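Local atomic coordinates of outer membrane protein Omp121 (Bacteroides thetaiotaomicron, PDB entry 5FQ8), a protein that probably takes up nutrients such as peptides across the bacterial outer membrane, acting as a TonB-dependent receptor together with a surface lipoprotein. Residues 198-203 and 339-344; 723-728 and 801-806; 749-754 and 762-767; 831-836 and 947-952. All coordinates share one frame; numbering follows the deposited sequence.

Interaction 1: 198-203 and 339-344; sequences FGMGWN and RDISII
The backbones of 198-203 and 339-344 come together at a single point, with Gly199 CA 5.4 Å from Arg339 CA, and beyond it the two chains diverge without any strand pairing between them. Asp340 carries the polar part of the contact. Its CB is directed toward 198-203, and CG stands between the backbone N and the carbonyl carbon (chi1 58°), the crowded position, which places Asp340 OD1 2.9 Å from Met200 N. The resulting hydrogen bond is bent, with an N-H...O angle of 139°, and the donor approaches from above the carboxylate plane, 38° out of it. Asp340 OD1 also lies 3.5 Å from Met200 CB. The other oxygen, OD2, forms a salt bridge with Lys236, so the buried charge is answered by a cation as well as by a peptide N-H. An alanine in place of Asp340 removes the acceptor of Met200 N and the salt-bridge partner of Lys236, and would probably loosen the approach of the two loops.

Met200 sends CG anti to its backbone N and then bends at chi3, bringing Met200 CE to 4.4 Å from Ile341 CD1, a light apolar touch. Arg339 passes CG beside the Phe198 carbonyl, 3.8 Å from Phe198 O, before bends at chi2 and chi3 lead its guanidinium away to Gln195 O, Asn196 OD1 and Asn244 OD1. Phe198 faces away, near Asp850, which with Glu197 belongs to a calcium-binding site known for this protein. Strand 222-225 closes the apolar side, where Trp225 packs on both Met200 and Ile341, and 339-344 lies in the loop between helices 330-335 and 368-374.

Interaction 2: 723-728 and 801-806; sequences NFTKNW and KYQMGV
Strands 716-731 and 802-812 are adjacent staves of the transmembrane beta barrel of a TonB-dependent receptor, and their segments 723-728 and 802-806 run antiparallel at 172°. Thr725 and Gln803 run alongside each other in the same direction, with Thr725 CG2 4.0 Å from Gln803 NE2. This face, shared by Asn723, looks to the barrel interior, since Thr725 OG1 is hydrogen-bonded to Gly70 N of the plug domain. On the reverse face Phe724, its CG anti to the backbone N (chi1 178°), swings across the neighbouring strand. It crosses Met804 obliquely, Phe724 CD1 lying 4.1 Å from Met804 CB, and Tyr802 at about a right angle, where Phe724 CE1 comes to 4.2 Å from Tyr802 CD1. Tyr802 reaches that position with CG between the backbone N and the carbonyl carbon.

The backbone fixes this register through two hydrogen-bonded pairs, Asn723 with Gly805 and Thr725 with Gln803, flanking the non-hydrogen-bonded pair Phe724-Met804. Lys801 and Tyr802 both oppose Gln825 on the next strand, a classic beta bulge where 802-812 begins. Beside it the extended Lys726 chain runs past the bulge carbonyl, with its CG 3.3 Å from Lys801 O and over one face of the Trp728 ring.

Interaction 3: 749-754 and 762-767; sequences GGTSMY and GVFKAQ
The torsions of Met753 and Phe764 bring these two together on one face of the strand pair. Met753 holds CG anti to its backbone N (chi1 176°) and bends at chi3, while Phe764 holds CG anti to the carbonyl carbon (chi1 -82°). The ring therefore lies under the methionine: Met753 CB sits over its face, 4.1 Å from the centroid of the Phe764 ring, in a CH-pi contact. Met753 SD is 4.9 Å from that same Phe764 centroid and oblique to the ring, a Met-aromatic contact, and the bend at chi3 brings Met753 CE to the CE2-CZ part of the Phe764 ring. Thr751 meets the ring differently, at its edge near the plane, with Thr751 CG2 3.7 Å from Phe764 CD1.

The segments form the beta hairpin of strands 752-756 and 763-766, in the middle of a four-stranded antiparallel sheet completed by 741-746 and 793-794. Ser752 and Lys765 exchange nearly straight N-H...O bonds, and Tyr754 N donates to Val763 O; at the turn end Tyr754 O receives only weak bonds from Gly762 N and Val763 N.

On the opposite face from Met753, the extended Lys765 chain crosses the Tyr754 ring at about a right angle, Lys765 CD lying 3.8 Å from Tyr754 CE2. Its ammonium is at most weakly attracted, Lys765 NZ being 5.4 Å from the Tyr754 ring centroid. Leu899 of strand 899-915 touches Thr751, Phe764 and Ala766, and polar side chains of another protein in the assembly hydrogen-bond to Gly749 N and Tyr754 OH. One water links the segment ends, accepting from Gln767 N at 2.7 Å and hydrogen-bonding to Thr751 OG1 at 3.2 Å.

Interaction 4: 831-836 and 947-952; sequences SRTKDI and TFIDPE
An N-capped helix start packs here against an irregular loop: Ser831 precedes helix 832-839 and its OG accepts from Lys834 N at 3.1 Å, with an N-H...O angle of 168°. The dense part of the contact is Lys834 against Phe948. The lysine chain, with CG anti to the backbone N and extended beyond it, runs along one face of the ring; Lys834 CG stands 3.6 Å from the Phe948 ring centroid, 21° off the normal, a CH-pi contact, and CD and CE follow over CE2. The ammonium continues to Cys897 O, so the chain is held at its far end too. Thr947 OG1 meets the opposite face of the Phe948 ring, 3.3 Å above its plane. An alanine in place of Phe948 removes the ring under the Lys834 methylenes and would probably weaken the packing of the loop on the helix.

The second part is looser and rests on one methyl, with Ile949 CG2 3.6 Å from Thr833 CB and 3.9 Å from Ser831 OG. No hydrogen bond crosses between the segments. Arg832 and Asp835, both partly exposed, turn elsewhere on the helix, Arg832 to Asn332 and Asp835 to Tyr830. Farther along the loop, salt bridges from Asp950 and Glu952 to Lys906 tie it to strand 899-915. Asp950 also closes an Asx turn, its OD1 accepting from Glu952 N at 2.9 Å, with the donor 58° out of the carboxylate plane.

Overall arrangement
Along the chain, interaction 1 closes first; the 723-728 and 801-806 strands of interaction 2 then bracket the hairpin of interaction 3, and interaction 4 follows. Interaction 2 belongs to the barrel wall, whereas interaction 3 lies in the long connection between those two wall strands, its centre about 25 Å from that of interaction 2. Centre to centre, interaction 4 is about 17 Å from interaction 3 and 20 Å from interaction 1, while interactions 1 and 2 are about 43 Å apart. None touches another. Strand 899-915 of the wall packs against both interactions 3 and 4, giving these two a common neighbour; the loop contacts probably line the extracellular end.

Interaction 1: 198-203 and 339-344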
# COMPACT_ATOMS: atom_id res chain seq x y z
N PHE B 198 40.97 -24.45 -7.12
CA PHE B 198 41.12 -23.16 -7.76
C PHE B 198 40.34 -22.09 -6.99
O PHE B 198 39.31 -22.37 -6.38
CB PHE B 198 40.64 -23.20 -9.21
CG PHE B 198 41.05 -24.45 -9.95
CD1 PHE B 198 42.26 -24.52 -10.60
CD2 PHE B 198 40.20 -25.54 -10.00
CE1 PHE B 198 42.63 -25.65 -11.27
CE2 PHE B 198 40.56 -26.67 -10.68
CZ PHE B 198 41.77 -26.73 -11.31
N GLY B 199 40.83 -20.85 -7.05
CA GLY B 199 40.26 -19.78 -6.28
C GLY B 199 39.59 -18.72 -7.12
O GLY B 199 39.18 -18.95 -8.27
N MET B 200 39.47 -17.53 -6.53
CA MET B 200 38.71 -16.44 -7.13
C MET B 200 39.23 -16.10 -8.51
O MET B 200 40.41 -15.84 -8.69
CB MET B 200 38.81 -15.21 -6.23
CG MET B 200 38.21 -13.94 -6.81
SD MET B 200 38.37 -12.62 -5.64
CE MET B 200 40.06 -12.82 -5.15
N GLY B 201 38.33 -16.09 -9.47
CA GLY B 201 38.67 -15.61 -10.79
C GLY B 201 37.61 -16.01 -11.80
O GLY B 201 36.64 -16.69 -11.47
N TRP B 202 37.84 -15.57 -13.03
CA TRP B 202 36.99 -15.97 -14.13
C TRP B 202 37.90 -16.33 -15.31
O TRP B 202 39.08 -16.00 -15.32
CB TRP B 202 36.02 -14.85 -14.49
CG TRP B 202 34.73 -15.33 -15.00
CD1 TRP B 202 34.34 -15.38 -16.29
CD2 TRP B 202 33.65 -15.86 -14.24
NE1 TRP B 202 33.08 -15.88 -16.39
CE2 TRP B 202 32.63 -16.19 -15.14
CE3 TRP B 202 33.44 -16.08 -12.88
CZ2 TRP B 202 31.42 -16.73 -14.73
CZ3 TRP B 202 32.24 -16.61 -12.48
CH2 TRP B 202 31.25 -16.93 -13.40
N ASN B 203 37.35 -17.05 -16.27
CA ASN B 203 38.10 -17.48 -17.45
C ASN B 203 39.41 -18.14 -17.08
O ASN B 203 40.36 -18.11 -17.86
CB ASN B 203 38.40 -16.32 -18.41
CG ASN B 203 37.23 -15.40 -18.60
OD1 ASN B 203 37.29 -14.23 -18.23
ND2 ASN B 203 36.16 -15.91 -19.19
N ARG B 339 36.35 -19.97 -3.32
CA ARG B 339 36.79 -20.97 -2.36
C ARG B 339 37.88 -20.46 -1.44
O ARG B 339 38.16 -21.12 -0.45
CB ARG B 339 37.30 -22.22 -3.06
CG ARG B 339 36.33 -22.84 -4.01
CD ARG B 339 35.07 -23.28 -3.31
NE ARG B 339 35.39 -24.14 -2.19
CZ ARG B 339 35.05 -23.90 -0.93
NH1 ARG B 339 34.35 -22.83 -0.63
NH2 ARG B 339 35.40 -24.75 0.01
N ASP B 340 38.50 -19.33 -1.74
CA ASP B 340 39.60 -18.85 -0.92
C ASP B 340 39.21 -17.75 0.05
O ASP B 340 40.04 -17.35 0.86
CB ASP B 340 40.72 -18.34 -1.82
CG ASP B 340 40.26 -17.24 -2.73
OD1 ASP B 340 39.45 -17.52 -3.65
OD2 ASP B 340 40.70 -16.09 -2.54
N ILE B 341 37.98 -17.26 -0.02
CA ILE B 341 37.55 -16.08 0.71
C ILE B 341 36.96 -16.49 2.05
O ILE B 341 36.18 -17.44 2.13
CB ILE B 341 36.53 -15.28 -0.11
CG1 ILE B 341 37.17 -14.79 -1.40
CG2 ILE B 341 36.02 -14.11 0.69
CD1 ILE B 341 38.42 -14.00 -1.19
N SER B 342 37.34 -15.78 3.10
CA SER B 342 36.85 -16.07 4.44
C SER B 342 35.49 -15.42 4.65
O SER B 342 35.40 -14.20 4.77
CB SER B 342 37.85 -15.58 5.48
OG SER B 342 37.35 -15.75 6.79
N ILE B 343 34.44 -16.23 4.72
CA ILE B 343 33.09 -15.70 4.89
C ILE B 343 32.90 -15.11 6.28
O ILE B 343 32.37 -14.00 6.42
CB ILE B 343 32.05 -16.79 4.61
CG1 ILE B 343 32.11 -17.21 3.17
CG2 ILE B 343 30.67 -16.29 4.89
CD1 ILE B 343 31.01 -18.15 2.84
N ILE B 344 33.29 -15.83 7.33
CA ILE B 344 33.06 -15.29 8.67
C ILE B 344 33.91 -14.07 8.91
O ILE B 344 33.72 -13.37 9.92
CB ILE B 344 33.33 -16.33 9.76
CG1 ILE B 344 34.79 -16.74 9.73
CG2 ILE B 344 32.39 -17.49 9.62
CD1 ILE B 344 35.10 -17.82 10.68

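Interaction 2: 723-728 and 801-806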
# COMPACT_ATOMS: atom_id res chain seq x y z
N ASN B 723 8.15 -51.40 6.42
CA ASN B 723 6.98 -51.00 5.65
C ASN B 723 7.39 -50.64 4.23
O ASN B 723 8.46 -50.07 4.02
CB ASN B 723 6.25 -49.83 6.34
CG ASN B 723 7.13 -48.62 6.50
OD1 ASN B 723 7.05 -47.69 5.71
ND2 ASN B 723 7.97 -48.61 7.53
N PHE B 724 6.55 -50.98 3.26
CA PHE B 724 6.92 -50.84 1.85
C PHE B 724 5.76 -50.28 1.04
O PHE B 724 4.65 -50.79 1.10
CB PHE B 724 7.36 -52.19 1.28
CG PHE B 724 7.71 -52.17 -0.18
CD1 PHE B 724 8.99 -51.87 -0.59
CD2 PHE B 724 6.77 -52.49 -1.13
CE1 PHE B 724 9.31 -51.86 -1.92
CE2 PHE B 724 7.08 -52.49 -2.46
CZ PHE B 724 8.35 -52.17 -2.85
N THR B 725 6.04 -49.22 0.28
CA THR B 725 5.07 -48.57 -0.59
C THR B 725 5.62 -48.48 -2.00
O THR B 725 6.75 -48.04 -2.20
CB THR B 725 4.73 -47.14 -0.10
OG1 THR B 725 4.25 -47.16 1.24
CG2 THR B 725 3.68 -46.52 -0.99
N LYS B 726 4.82 -48.88 -2.98
CA LYS B 726 5.15 -48.67 -4.39
C LYS B 726 3.90 -48.19 -5.09
O LYS B 726 2.92 -48.93 -5.16
CB LYS B 726 5.69 -49.94 -5.04
CG LYS B 726 6.37 -49.73 -6.38
CD LYS B 726 6.98 -51.01 -6.90
CE LYS B 726 7.54 -50.82 -8.29
NZ LYS B 726 8.50 -51.89 -8.66
N ASN B 727 3.92 -46.96 -5.58
CA ASN B 727 2.77 -46.35 -6.24
C ASN B 727 3.06 -46.14 -7.71
O ASN B 727 4.15 -45.70 -8.09
CB ASN B 727 2.40 -45.01 -5.60
CG ASN B 727 1.13 -44.42 -6.19
OD1 ASN B 727 0.04 -44.95 -5.98
ND2 ASN B 727 1.26 -43.33 -6.92
N TRP B 728 2.08 -46.46 -8.54
CA TRP B 728 2.14 -46.22 -9.98
C TRP B 728 1.23 -45.04 -10.31
O TRP B 728 0.01 -45.13 -10.15
CB TRP B 728 1.74 -47.46 -10.76
CG TRP B 728 2.83 -48.48 -10.96
CD1 TRP B 728 3.73 -48.55 -11.98
CD2 TRP B 728 3.11 -49.61 -10.12
NE1 TRP B 728 4.55 -49.64 -11.83
CE2 TRP B 728 4.19 -50.30 -10.69
CE3 TRP B 728 2.55 -50.09 -8.94
CZ2 TRP B 728 4.72 -51.44 -10.12
CZ3 TRP B 728 3.07 -51.22 -8.37
CH2 TRP B 728 4.15 -51.88 -8.96
N LYS B 801 10.26 -44.21 -7.29
CA LYS B 801 9.84 -45.49 -7.84
C LYS B 801 9.34 -46.41 -6.75
O LYS B 801 8.46 -47.24 -7.01
CB LYS B 801 11.00 -46.13 -8.60
CG LYS B 801 11.39 -45.38 -9.86
CD LYS B 801 10.30 -45.45 -10.92
CE LYS B 801 10.46 -44.34 -11.95
NZ LYS B 801 11.83 -44.29 -12.48
N TYR B 802 9.88 -46.28 -5.54
CA TYR B 802 9.36 -46.96 -4.36
C TYR B 802 9.82 -46.21 -3.13
O TYR B 802 10.77 -45.43 -3.17
CB TYR B 802 9.82 -48.42 -4.32
CG TYR B 802 11.30 -48.65 -4.15
CD1 TYR B 802 11.88 -48.73 -2.88
CD2 TYR B 802 12.12 -48.86 -5.24
CE1 TYR B 802 13.23 -48.98 -2.73
CE2 TYR B 802 13.46 -49.10 -5.10
CZ TYR B 802 14.02 -49.17 -3.84
OH TYR B 802 15.37 -49.41 -3.71
N GLN B 803 9.13 -46.46 -2.02
CA GLN B 803 9.48 -45.87 -0.74
C GLN B 803 9.41 -46.95 0.33
O GLN B 803 8.57 -47.85 0.25
CB GLN B 803 8.54 -44.71 -0.34
CG GLN B 803 8.07 -43.82 -1.49
CD GLN B 803 6.84 -43.01 -1.15
OE1 GLN B 803 6.85 -42.22 -0.21
NE2 GLN B 803 5.77 -43.21 -1.90
N MET B 804 10.27 -46.85 1.33
CA MET B 804 10.14 -47.80 2.42
C MET B 804 10.89 -47.29 3.64
O MET B 804 11.69 -46.36 3.56
CB MET B 804 10.66 -49.18 2.01
CG MET B 804 12.15 -49.28 1.94
SD MET B 804 12.62 -50.92 1.41
CE MET B 804 14.36 -50.85 1.73
N GLY B 805 10.60 -47.93 4.78
CA GLY B 805 11.23 -47.59 6.04
C GLY B 805 11.41 -48.82 6.90
O GLY B 805 10.61 -49.76 6.83
N VAL B 806 12.46 -48.81 7.71
CA VAL B 806 12.79 -49.92 8.60
C VAL B 806 13.05 -49.37 9.99
O VAL B 806 13.85 -48.45 10.17
CB VAL B 806 13.99 -50.75 8.10
CG1 VAL B 806 13.79 -51.12 6.68
CG2 VAL B 806 15.30 -50.02 8.25

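Interaction 3: 749-754 and 762-767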
# COMPACT_ATOMS: atom_id res chain seq x y z
N GLY B 749 11.61 -20.76 -20.85
CA GLY B 749 12.78 -21.24 -21.55
C GLY B 749 13.75 -22.04 -20.71
O GLY B 749 14.93 -22.13 -21.06
N GLY B 750 13.28 -22.62 -19.61
CA GLY B 750 14.10 -23.40 -18.71
C GLY B 750 13.40 -24.69 -18.35
O GLY B 750 12.40 -25.05 -18.98
N THR B 751 13.90 -25.39 -17.34
CA THR B 751 13.35 -26.69 -16.99
C THR B 751 11.92 -26.54 -16.49
O THR B 751 11.62 -25.67 -15.67
CB THR B 751 14.22 -27.33 -15.92
OG1 THR B 751 15.58 -27.43 -16.37
CG2 THR B 751 13.68 -28.69 -15.60
N SER B 752 11.03 -27.40 -16.97
CA SER B 752 9.62 -27.26 -16.65
C SER B 752 8.98 -28.61 -16.41
O SER B 752 9.29 -29.59 -17.09
CB SER B 752 8.87 -26.56 -17.77
OG SER B 752 9.71 -25.64 -18.43
N MET B 753 8.06 -28.65 -15.45
CA MET B 753 7.41 -29.87 -15.01
C MET B 753 5.96 -29.86 -15.46
O MET B 753 5.24 -28.89 -15.22
CB MET B 753 7.53 -30.01 -13.48
CG MET B 753 6.82 -31.19 -12.87
SD MET B 753 6.62 -31.07 -11.10
CE MET B 753 7.95 -31.99 -10.53
N TYR B 754 5.54 -30.92 -16.10
CA TYR B 754 4.28 -30.93 -16.83
C TYR B 754 3.34 -31.97 -16.27
O TYR B 754 3.66 -32.68 -15.33
CB TYR B 754 4.53 -31.18 -18.32
CG TYR B 754 5.23 -30.04 -18.99
CD1 TYR B 754 4.52 -28.92 -19.41
CD2 TYR B 754 6.61 -30.05 -19.18
CE1 TYR B 754 5.16 -27.86 -20.00
CE2 TYR B 754 7.25 -29.00 -19.77
CZ TYR B 754 6.51 -27.90 -20.18
OH TYR B 754 7.14 -26.83 -20.78
N GLY B 762 3.81 -35.08 -13.23
CA GLY B 762 5.04 -34.38 -12.95
C GLY B 762 6.19 -34.72 -13.86
O GLY B 762 7.31 -34.89 -13.40
N VAL B 763 5.95 -34.79 -15.17
CA VAL B 763 7.01 -35.07 -16.12
C VAL B 763 7.88 -33.84 -16.31
O VAL B 763 7.38 -32.72 -16.42
CB VAL B 763 6.41 -35.52 -17.46
CG1 VAL B 763 7.51 -35.71 -18.47
CG2 VAL B 763 5.65 -36.79 -17.26
N PHE B 764 9.19 -34.05 -16.35
CA PHE B 764 10.14 -32.96 -16.56
C PHE B 764 10.62 -32.95 -18.00
O PHE B 764 10.88 -34.00 -18.58
CB PHE B 764 11.37 -33.09 -15.67
CG PHE B 764 11.19 -32.58 -14.30
CD1 PHE B 764 11.48 -31.27 -14.00
CD2 PHE B 764 10.76 -33.42 -13.30
CE1 PHE B 764 11.34 -30.80 -12.74
CE2 PHE B 764 10.63 -32.97 -12.04
CZ PHE B 764 10.92 -31.65 -11.75
N LYS B 765 10.75 -31.75 -18.56
CA LYS B 765 11.45 -31.50 -19.81
C LYS B 765 12.57 -30.51 -19.55
O LYS B 765 12.42 -29.59 -18.76
CB LYS B 765 10.51 -30.96 -20.87
CG LYS B 765 9.48 -31.94 -21.36
CD LYS B 765 8.67 -31.33 -22.46
CE LYS B 765 7.66 -32.30 -23.02
NZ LYS B 765 6.91 -31.69 -24.14
N ALA B 766 13.70 -30.71 -20.21
CA ALA B 766 14.85 -29.85 -20.01
C ALA B 766 15.75 -29.92 -21.22
O ALA B 766 15.67 -30.87 -22.01
CB ALA B 766 15.60 -30.23 -18.73
N GLN B 767 16.61 -28.92 -21.38
CA GLN B 767 17.43 -28.85 -22.59
C GLN B 767 18.57 -29.87 -22.52
O GLN B 767 19.35 -29.88 -21.57
CB GLN B 767 17.97 -27.44 -22.83
CG GLN B 767 18.89 -26.87 -21.79
CD GLN B 767 19.93 -25.94 -22.38
OE1 GLN B 767 19.87 -25.60 -23.54
NE2 GLN B 767 20.90 -25.54 -21.58
O HOH W 1 16.82 -27.23 -19.31

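Interaction 4: 831-836 and 947-952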
# COMPACT_ATOMS: atom_id res chain seq x y z
N SER B 831 17.30 -28.59 -9.03
CA SER B 831 18.11 -28.13 -7.91
C SER B 831 18.91 -26.90 -8.29
O SER B 831 19.93 -27.01 -8.97
CB SER B 831 19.04 -29.23 -7.43
OG SER B 831 20.10 -28.63 -6.73
N ARG B 832 18.50 -25.73 -7.79
CA ARG B 832 19.28 -24.51 -8.03
C ARG B 832 20.58 -24.51 -7.24
O ARG B 832 21.48 -23.73 -7.55
CB ARG B 832 18.46 -23.26 -7.71
CG ARG B 832 18.98 -21.96 -8.33
CD ARG B 832 18.47 -20.69 -7.67
NE ARG B 832 19.00 -19.50 -8.32
CZ ARG B 832 20.05 -18.81 -7.90
NH1 ARG B 832 20.67 -19.16 -6.80
NH2 ARG B 832 20.50 -17.78 -8.57
N THR B 833 20.70 -25.38 -6.23
CA THR B 833 21.95 -25.46 -5.48
C THR B 833 23.06 -26.07 -6.31
O THR B 833 24.22 -25.66 -6.21
CB THR B 833 21.73 -26.26 -4.21
OG1 THR B 833 20.59 -25.76 -3.51
CG2 THR B 833 22.92 -26.14 -3.32
N LYS B 834 22.72 -27.05 -7.13
CA LYS B 834 23.69 -27.53 -8.11
C LYS B 834 23.90 -26.50 -9.20
O LYS B 834 25.03 -26.25 -9.62
CB LYS B 834 23.21 -28.86 -8.69
CG LYS B 834 24.21 -29.56 -9.57
CD LYS B 834 23.56 -30.67 -10.36
CE LYS B 834 24.58 -31.42 -11.18
NZ LYS B 834 23.95 -32.53 -11.94
N ASP B 835 22.82 -25.85 -9.63
CA ASP B 835 22.91 -24.81 -10.65
C ASP B 835 23.93 -23.75 -10.28
O ASP B 835 24.86 -23.45 -11.05
CB ASP B 835 21.54 -24.18 -10.86
CG ASP B 835 21.31 -23.73 -12.27
OD1 ASP B 835 22.29 -23.39 -12.96
OD2 ASP B 835 20.14 -23.73 -12.69
N ILE B 836 23.77 -23.14 -9.10
CA ILE B 836 24.61 -22.01 -8.75
C ILE B 836 26.04 -22.46 -8.50
O ILE B 836 26.98 -21.68 -8.69
CB ILE B 836 24.04 -21.29 -7.52
CG1 ILE B 836 24.79 -20.00 -7.28
CG2 ILE B 836 24.14 -22.16 -6.31
CD1 ILE B 836 24.75 -19.10 -8.44
N THR B 947 25.80 -34.77 -4.97
CA THR B 947 26.63 -34.34 -3.86
C THR B 947 26.23 -32.96 -3.40
O THR B 947 27.07 -32.20 -2.91
CB THR B 947 28.10 -34.34 -4.25
OG1 THR B 947 28.26 -33.50 -5.38
CG2 THR B 947 28.56 -35.73 -4.59
N PHE B 948 24.97 -32.61 -3.58
CA PHE B 948 24.58 -31.21 -3.44
C PHE B 948 23.55 -30.96 -2.36
O PHE B 948 23.76 -30.08 -1.53
CB PHE B 948 24.08 -30.69 -4.80
CG PHE B 948 24.97 -31.05 -5.94
CD1 PHE B 948 26.25 -30.57 -6.00
CD2 PHE B 948 24.52 -31.89 -6.92
CE1 PHE B 948 27.07 -30.92 -7.02
CE2 PHE B 948 25.34 -32.25 -7.94
CZ PHE B 948 26.61 -31.76 -8.00
N ILE B 949 22.44 -31.69 -2.35
CA ILE B 949 21.33 -31.34 -1.48
C ILE B 949 20.79 -32.54 -0.72
O ILE B 949 20.92 -33.69 -1.14
CB ILE B 949 20.17 -30.74 -2.28
CG1 ILE B 949 19.68 -31.75 -3.31
CG2 ILE B 949 20.58 -29.48 -2.94
CD1 ILE B 949 18.32 -31.43 -3.85
N ASP B 950 20.16 -32.25 0.41
CA ASP B 950 19.24 -33.19 1.02
C ASP B 950 17.96 -33.04 0.21
O ASP B 950 17.32 -31.99 0.28
CB ASP B 950 19.03 -32.89 2.50
CG ASP B 950 17.81 -33.58 3.09
OD1 ASP B 950 17.13 -34.36 2.41
OD2 ASP B 950 17.52 -33.33 4.26
N PRO B 951 17.58 -34.03 -0.55
CA PRO B 951 16.40 -33.91 -1.41
C PRO B 951 15.10 -33.51 -0.74
O PRO B 951 14.10 -33.34 -1.44
CB PRO B 951 16.28 -35.31 -1.99
CG PRO B 951 17.64 -35.80 -2.04
CD PRO B 951 18.34 -35.24 -0.86
N GLU B 952 15.07 -33.38 0.59
CA GLU B 952 13.83 -33.01 1.26
C GLU B 952 13.74 -31.49 1.35
O GLU B 952 13.88 -30.88 2.40
CB GLU B 952 13.76 -33.66 2.64
CG GLU B 952 12.36 -33.76 3.16
CD GLU B 952 12.27 -34.37 4.54
OE1 GLU B 952 13.23 -35.06 4.94
OE2 GLU B 952 11.25 -34.16 5.21